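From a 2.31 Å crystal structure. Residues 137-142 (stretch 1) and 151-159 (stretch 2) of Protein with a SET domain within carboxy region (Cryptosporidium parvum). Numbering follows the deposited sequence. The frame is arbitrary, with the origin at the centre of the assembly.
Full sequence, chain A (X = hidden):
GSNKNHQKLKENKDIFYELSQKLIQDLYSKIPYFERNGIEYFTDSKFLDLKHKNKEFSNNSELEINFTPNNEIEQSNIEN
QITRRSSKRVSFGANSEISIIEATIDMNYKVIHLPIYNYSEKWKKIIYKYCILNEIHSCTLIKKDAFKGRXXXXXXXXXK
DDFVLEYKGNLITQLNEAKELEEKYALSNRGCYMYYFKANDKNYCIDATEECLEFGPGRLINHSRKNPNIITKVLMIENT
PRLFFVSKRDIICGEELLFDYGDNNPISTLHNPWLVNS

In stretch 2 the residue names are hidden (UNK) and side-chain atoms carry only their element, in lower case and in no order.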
# COMPACT_ATOMS: atom_id res chain seq x y z
N HIS A 137 3.44 5.40 -3.57
CA HIS A 137 2.27 4.49 -3.59
C HIS A 137 1.42 4.72 -4.82
O HIS A 137 1.55 5.73 -5.51
CB HIS A 137 1.41 4.62 -2.33
CG HIS A 137 1.23 6.02 -1.86
ND1 HIS A 137 1.86 6.51 -0.74
CD2 HIS A 137 0.52 7.05 -2.38
CE1 HIS A 137 1.55 7.79 -0.59
NE2 HIS A 137 0.74 8.14 -1.57
N SER A 138 0.56 3.76 -5.11
CA SER A 138 -0.42 3.95 -6.17
C SER A 138 -1.35 5.04 -5.71
O SER A 138 -1.45 5.31 -4.51
CB SER A 138 -1.18 2.65 -6.45
OG SER A 138 -0.35 1.73 -7.16
N CYS A 139 -2.02 5.68 -6.65
CA CYS A 139 -3.00 6.72 -6.35
C CYS A 139 -4.32 6.01 -6.01
O CYS A 139 -4.86 5.24 -6.82
CB CYS A 139 -3.13 7.64 -7.57
SG CYS A 139 -4.46 8.86 -7.51
N THR A 140 -4.75 6.16 -4.77
CA THR A 140 -6.04 5.63 -4.32
C THR A 140 -6.95 6.72 -3.75
O THR A 140 -6.50 7.82 -3.45
CB THR A 140 -5.87 4.59 -3.21
OG1 THR A 140 -5.36 5.23 -2.05
CG2 THR A 140 -4.94 3.47 -3.64
N LEU A 141 -8.24 6.39 -3.61
CA LEU A 141 -9.22 7.24 -2.93
C LEU A 141 -10.15 6.41 -2.05
O LEU A 141 -10.38 5.22 -2.32
CB LEU A 141 -10.06 7.99 -3.95
CG LEU A 141 -9.23 8.85 -4.89
CD1 LEU A 141 -10.10 9.32 -6.03
CD2 LEU A 141 -8.64 10.03 -4.13
N ILE A 142 -10.70 7.05 -1.02
CA ILE A 142 -11.73 6.45 -0.17
C ILE A 142 -13.12 6.93 -0.59
O ILE A 142 -13.33 8.11 -0.83
CB ILE A 142 -11.56 6.88 1.29
CG1 ILE A 142 -10.23 6.40 1.84
CG2 ILE A 142 -12.69 6.32 2.15
CD1 ILE A 142 -9.95 7.00 3.21
N UNK A 151 -14.91 2.26 1.22
CA UNK A 151 -14.07 1.43 0.37
C UNK A 151 -12.90 2.20 -0.25
O UNK A 151 -12.83 3.41 -0.16
c UNK A 151 -14.91 0.77 -0.71
s UNK A 151 -15.56 1.97 -1.85
N UNK A 152 -11.98 1.47 -0.86
CA UNK A 152 -10.77 2.04 -1.42
C UNK A 152 -10.81 1.73 -2.91
O UNK A 152 -11.00 0.58 -3.32
c UNK A 152 -9.51 1.45 -0.74
c UNK A 152 -9.57 1.68 0.77
c UNK A 152 -8.26 2.09 -1.29
N UNK A 153 -10.65 2.77 -3.71
CA UNK A 153 -10.67 2.63 -5.15
C UNK A 153 -9.38 3.14 -5.75
O UNK A 153 -8.67 3.98 -5.14
c UNK A 153 -11.75 4.91 -5.42
c UNK A 153 -12.62 5.82 -6.29
c UNK A 153 -11.83 3.42 -5.78
c UNK A 153 -13.19 2.85 -5.37
N UNK A 154 -9.09 2.67 -6.96
CA UNK A 154 -7.98 3.18 -7.74
C UNK A 154 -8.33 4.58 -8.22
O UNK A 154 -9.40 4.77 -8.79
c UNK A 154 -7.71 2.27 -8.92
N UNK A 155 -7.44 5.54 -7.98
CA UNK A 155 -7.57 6.90 -8.47
C UNK A 155 -7.07 7.05 -9.89
O UNK A 155 -7.37 8.04 -10.55
N UNK A 156 -6.31 6.07 -10.37
CA UNK A 156 -5.92 6.00 -11.78
C UNK A 156 -5.45 4.58 -12.03
O UNK A 156 -5.45 3.75 -11.11
c UNK A 156 -4.80 6.98 -12.09
o UNK A 156 -3.70 6.68 -11.26
N UNK A 157 -5.09 4.27 -13.27
CA UNK A 157 -4.61 2.93 -13.63
C UNK A 157 -3.55 2.42 -12.66
O UNK A 157 -2.59 3.12 -12.35
c UNK A 157 -3.51 1.60 -15.63
c UNK A 157 -4.57 0.49 -15.64
c UNK A 157 -3.05 1.87 -17.06
c UNK A 157 -4.02 2.93 -15.04
N UNK A 158 -3.76 1.22 -12.14
CA UNK A 158 -2.74 0.51 -11.40
C UNK A 158 -2.36 -0.69 -12.27
O UNK A 158 -3.13 -1.61 -12.44
c UNK A 158 -4.33 1.05 -7.88
c UNK A 158 -3.58 1.31 -9.17
c UNK A 158 -3.22 0.07 -10.00
c UNK A 158 -2.11 -0.70 -9.31
N UNK A 159 -1.16 -0.65 -12.82
CA UNK A 159 -0.69 -1.75 -13.63
C UNK A 159 -0.37 -2.96 -12.78
O UNK A 159 -0.05 -2.83 -11.59
c UNK A 159 1.37 -0.27 -16.48
n UNK A 159 2.32 3.13 -17.46
n UNK A 159 2.84 2.01 -15.54
c UNK A 159 0.57 -1.34 -14.41
c UNK A 159 0.35 -0.19 -15.37
c UNK A 159 2.24 2.04 -16.72
n UNK A 159 1.53 1.00 -17.17
O HOH W 1 -1.76 4.46 -9.46

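Position 151 carries one carbon and then one sulfur, which identifies Cys-151. Its CA-to-CB bond points away from stretch 1, so contact falls to the backbone: its O lies 3.2 Å from Ile-142 CA, with an angle of 146° at the hydrogen, a CA-H...O contact.

Position 152 has three carbons, the first carrying the other two: Val-152. It pairs with Ile-142 in a non-hydrogen-bonded antiparallel bridge (CA-CA 4.7 Å), both side chains on the same face of the sheet. Val-152 CG1 also comes within 4.0 Å of Thr-140 CB.

Position 153 shows four carbons, forked at the first, with one arm two carbons long; that pattern is isoleucine, Ile-153. Its backbone forms a hydrogen-bonded pair with Leu-141: Ile-153 N donates to Leu-141 O at 2.8 Å and 170°, and Leu-141 N donates to Ile-153 O at 2.9 Å and 161°. The two side chains share the face opposite that of Val-152 and Ile-142, and Leu-141 CB meets Ile-153 CG1 at 3.8 Å.

Position 154 has a single carbon, hence Ala-154. It bridges Thr-140 (CA-CA 4.6 Å), but its CB points away and the side chains diverge.

Position 155 has no side-chain atom: Gly-155. Its N donates to Cys-139 O at 2.8 Å and 160°. An ideal CB here would point toward stretch 1 and lie 2.6 Å from Cys-139 SG, a clash, so the close approach depends on the bare CA.

Position 156 bears one carbon and then one oxygen, with no second branch: Ser-156. Its OG stands 3.9 Å from Cys-139 CB. Water 1 accepts from Cys-139 N at 3.1 Å and makes a weak hydrogen bond with Ser-156 OG at 3.5 Å.

Position 157 has four carbons forked at the second, giving Leu-157. Its side chain makes no contact with stretch 1, but its O accepts from water 1 at 3.3 Å.

Position 158 again has four carbons forked at the first, with one two-carbon arm: Ile-158. Its CB points toward stretch 1, and its CG2 lies 3.7 Å from Ser-138 OG.

Position 159 runs through three carbons to a nitrogen and then a carbon bearing two more nitrogens, a guanidinium: Arg-159. Its side chain comes no nearer to stretch 1 than 7.9 Å, from Arg-159 CB to Ser-138 OG, and makes no contact with it.

The contact is thus chiefly a backbone one. Two hydrogen bonds between Leu-141 and Ile-153 tie the antiparallel strands, 149° between their directions, and a third, from Gly-155 N to Cys-139 O, continues the pairing just beyond them; there glycine admits the cysteine sulfur and water 1 links the loops. Together the stretches bury 484 Å².

Stretch 2, residues 151-159: CVIAGSLIR
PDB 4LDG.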